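Local coordinates for ribosome-inactivating protein (Lychnis chalcedonica, PDB 2G5X) that is a plant ribosome-inactivating protein, one of a family of toxins that disable ribosomes, at residues D90-L95 / A110-C115. Numbering follows the deposited sequence.
Sequences DEYRAL and APALPC
The phenol ring of Y92, at the start of the short helix 92-95, lies against the methyl of A112 in the loop that follows strand 108-109. The path starts at Y92 CB, 4.0 Å from A112 CB. One atom further the approach tightens, Y92 CG lying 3.7 Å from A112 CB. The CA-CB bond points toward the loop; chi1 of -174° sets CG opposite the backbone N, and chi2 of 83° turns a ring face to the alanine. The methyl sits 27° off the ring normal, a CH-pi contact displaced to the CB end of the ring. CD1 meets both CB and CA of A112, and CE1 comes to 3.8 Å from A112 N and 3.7 Å from A110 O, the latter at the ring edge near its plane. CE1 is the last atom to meet the loop; the hydroxyl runs on beyond it. Alanine suits the place, since its short side chain probably allows the broad, flat tyrosine ring to lie close to the loop backbone. Backbone hydrogen bonds of A110 with A85 and L113 with F87 continue the pairing of strand 108-109 with strand 83-87, which helix 92-95 follows in the chain. Cohesion is thus mainly dispersion over the face, probably with weak electrostatic help where A110 O meets the C-H rim, and no polar bond fixes its direction.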
ATOM      1  N   ASP A  90     -15.675   5.054   2.930  1.00  9.55           N
ATOM      2  CA  ASP A  90     -16.334   3.767   3.142  1.00  9.34           C
ATOM      3  C   ASP A  90     -15.767   2.964   4.309  1.00 10.56           C
ATOM      4  O   ASP A  90     -16.235   1.867   4.598  1.00  9.27           O
ATOM      5  CB  ASP A  90     -16.299   2.935   1.849  1.00  9.94           C
ATOM      6  CG  ASP A  90     -14.889   2.642   1.369  1.00 11.35           C
ATOM      7  OD1 ASP A  90     -13.969   3.424   1.683  1.00 10.33           O
ATOM      8  OD2 ASP A  90     -14.706   1.633   0.655  1.00 11.97           O
ATOM      9  N   GLU A  91     -14.762   3.521   4.980  1.00  8.86           N
ATOM     10  CA  GLU A  91     -14.149   2.869   6.133  1.00  8.58           C
ATOM     11  C   GLU A  91     -14.366   3.720   7.387  1.00  7.39           C
ATOM     12  O   GLU A  91     -14.183   3.243   8.509  1.00  7.46           O
ATOM     13  CB  GLU A  91     -12.643   2.687   5.910  1.00  8.75           C
ATOM     14  CG  GLU A  91     -12.248   1.622   4.888  1.00  9.22           C
ATOM     15  CD  GLU A  91     -12.443   0.198   5.393  1.00 11.97           C
ATOM     16  OE1 GLU A  91     -12.704   0.012   6.600  1.00 11.12           O
ATOM     17  OE2 GLU A  91     -12.322  -0.742   4.574  1.00  9.98           O
ATOM     18  N   TYR A  92     -14.770   4.974   7.189  1.00  7.26           N
ATOM     19  CA  TYR A  92     -14.978   5.916   8.294  1.00  9.03           C
ATOM     20  C   TYR A  92     -15.963   5.471   9.379  1.00  9.44           C
ATOM     21  O   TYR A  92     -15.647   5.536  10.567  1.00  9.89           O
ATOM     22  CB  TYR A  92     -15.418   7.283   7.747  1.00  7.35           C
ATOM     23  CG  TYR A  92     -15.534   8.368   8.798  1.00  9.29           C
ATOM     24  CD1 TYR A  92     -14.412   9.075   9.230  1.00  9.17           C
ATOM     25  CD2 TYR A  92     -16.768   8.679   9.370  1.00 10.58           C
ATOM     26  CE1 TYR A  92     -14.519  10.074  10.208  1.00 13.13           C
ATOM     27  CE2 TYR A  92     -16.886   9.666  10.347  1.00 12.05           C
ATOM     28  CZ  TYR A  92     -15.761  10.360  10.761  1.00 13.07           C
ATOM     29  OH  TYR A  92     -15.881  11.332  11.731  1.00 15.62           O
ATOM     30  N   ARG A  93     -17.153   5.031   8.989  1.00  8.75           N
ATOM     31  CA  ARG A  93     -18.131   4.610   9.988  1.00  9.78           C
ATOM     32  C   ARG A  93     -17.640   3.461  10.865  1.00 10.88           C
ATOM     33  O   ARG A  93     -17.893   3.444  12.070  1.00 11.35           O
ATOM     34  CB  ARG A  93     -19.457   4.214   9.323  1.00 10.65           C
ATOM     35  CG  ARG A  93     -20.182   5.359   8.628  1.00 10.85           C
ATOM     36  CD  ARG A  93     -20.423   6.549   9.563  1.00 11.03           C
ATOM     37  NE  ARG A  93     -21.294   7.542   8.942  1.00  9.98           N
ATOM     38  CZ  ARG A  93     -22.623   7.523   9.008  1.00 11.98           C
ATOM     39  NH1 ARG A  93     -23.245   6.563   9.682  1.00 13.65           N
ATOM     40  NH2 ARG A  93     -23.331   8.451   8.376  1.00 10.86           N
ATOM     41  N   ALA A  94     -16.923   2.512  10.275  1.00  9.81           N
ATOM     42  CA  ALA A  94     -16.437   1.367  11.034  1.00  9.78           C
ATOM     43  C   ALA A  94     -15.186   1.614  11.869  1.00  9.79           C
ATOM     44  O   ALA A  94     -15.025   1.015  12.935  1.00  8.86           O
ATOM     45  CB  ALA A  94     -16.197   0.190  10.091  1.00 11.73           C
ATOM     46  N   LEU A  95     -14.315   2.507  11.408  1.00  8.89           N
ATOM     47  CA  LEU A  95     -13.058   2.752  12.106  1.00  8.12           C
ATOM     48  C   LEU A  95     -12.878   4.073  12.863  1.00  7.67           C
ATOM     49  O   LEU A  95     -12.022   4.156  13.743  1.00  9.34           O
ATOM     50  CB  LEU A  95     -11.899   2.598  11.109  1.00  7.88           C
ATOM     51  CG  LEU A  95     -11.924   1.366  10.188  1.00  7.91           C
ATOM     52  CD1 LEU A  95     -10.717   1.402   9.263  1.00  7.92           C
ATOM     53  CD2 LEU A  95     -11.914   0.087  11.015  1.00  8.35           C
ATOM     54  N   ALA A 110      -9.962  13.499  12.002  1.00  6.82           N
ATOM     55  CA  ALA A 110     -10.365  14.483  11.002  1.00  8.16           C
ATOM     56  C   ALA A 110     -11.624  13.985  10.307  1.00  8.49           C
ATOM     57  O   ALA A 110     -12.030  12.835  10.489  1.00  8.31           O
ATOM     58  CB  ALA A 110      -9.247  14.687   9.981  1.00 10.30           C
ATOM     59  N   PRO A 111     -12.277  14.851   9.516  1.00  8.26           N
ATOM     60  CA  PRO A 111     -13.493  14.439   8.810  1.00  8.84           C
ATOM     61  C   PRO A 111     -13.150  13.334   7.811  1.00  9.25           C
ATOM     62  O   PRO A 111     -11.984  13.139   7.470  1.00  8.51           O
ATOM     63  CB  PRO A 111     -13.937  15.721   8.107  1.00  9.05           C
ATOM     64  CG  PRO A 111     -13.417  16.805   9.003  1.00 10.43           C
ATOM     65  CD  PRO A 111     -12.039  16.297   9.359  1.00  9.37           C
ATOM     66  N   ALA A 112     -14.163  12.612   7.342  1.00  9.30           N
ATOM     67  CA  ALA A 112     -13.935  11.544   6.374  1.00  8.21           C
ATOM     68  C   ALA A 112     -13.298  12.111   5.108  1.00  7.93           C
ATOM     69  O   ALA A 112     -13.575  13.247   4.720  1.00  9.38           O
ATOM     70  CB  ALA A 112     -15.253  10.858   6.027  1.00  9.16           C
ATOM     71  N   LEU A 113     -12.446  11.314   4.471  1.00  8.29           N
ATOM     72  CA  LEU A 113     -11.780  11.723   3.239  1.00  8.02           C
ATOM     73  C   LEU A 113     -12.791  11.852   2.103  1.00  9.78           C
ATOM     74  O   LEU A 113     -13.838  11.198   2.111  1.00  9.59           O
ATOM     75  CB  LEU A 113     -10.703  10.706   2.854  1.00  7.95           C
ATOM     76  CG  LEU A 113      -9.435  10.696   3.717  1.00  8.01           C
ATOM     77  CD1 LEU A 113      -8.572   9.495   3.347  1.00  7.78           C
ATOM     78  CD2 LEU A 113      -8.667  11.996   3.506  1.00  8.47           C
ATOM     79  N   PRO A 114     -12.487  12.701   1.108  1.00  8.52           N
ATOM     80  CA  PRO A 114     -13.352  12.939  -0.052  1.00 11.35           C
ATOM     81  C   PRO A 114     -13.415  11.816  -1.090  1.00 11.53           C
ATOM     82  O   PRO A 114     -13.736  12.066  -2.252  1.00 14.16           O
ATOM     83  CB  PRO A 114     -12.799  14.241  -0.630  1.00 10.43           C
ATOM     84  CG  PRO A 114     -11.338  14.136  -0.333  1.00 12.55           C
ATOM     85  CD  PRO A 114     -11.334  13.621   1.098  1.00  9.93           C
ATOM     86  N   CYS A 115     -13.103  10.588  -0.683  1.00 12.26           N
ATOM     87  CA  CYS A 115     -13.171   9.450  -1.597  1.00 10.65           C
ATOM     88  C   CYS A 115     -13.187   8.120  -0.844  1.00 11.09           C
ATOM     89  O   CYS A 115     -12.903   8.074   0.355  1.00  8.72           O
ATOM     90  CB  CYS A 115     -12.006   9.480  -2.597  1.00 14.49           C
ATOM     91  SG  CYS A 115     -10.389   8.997  -1.951  1.00 15.30           S
TER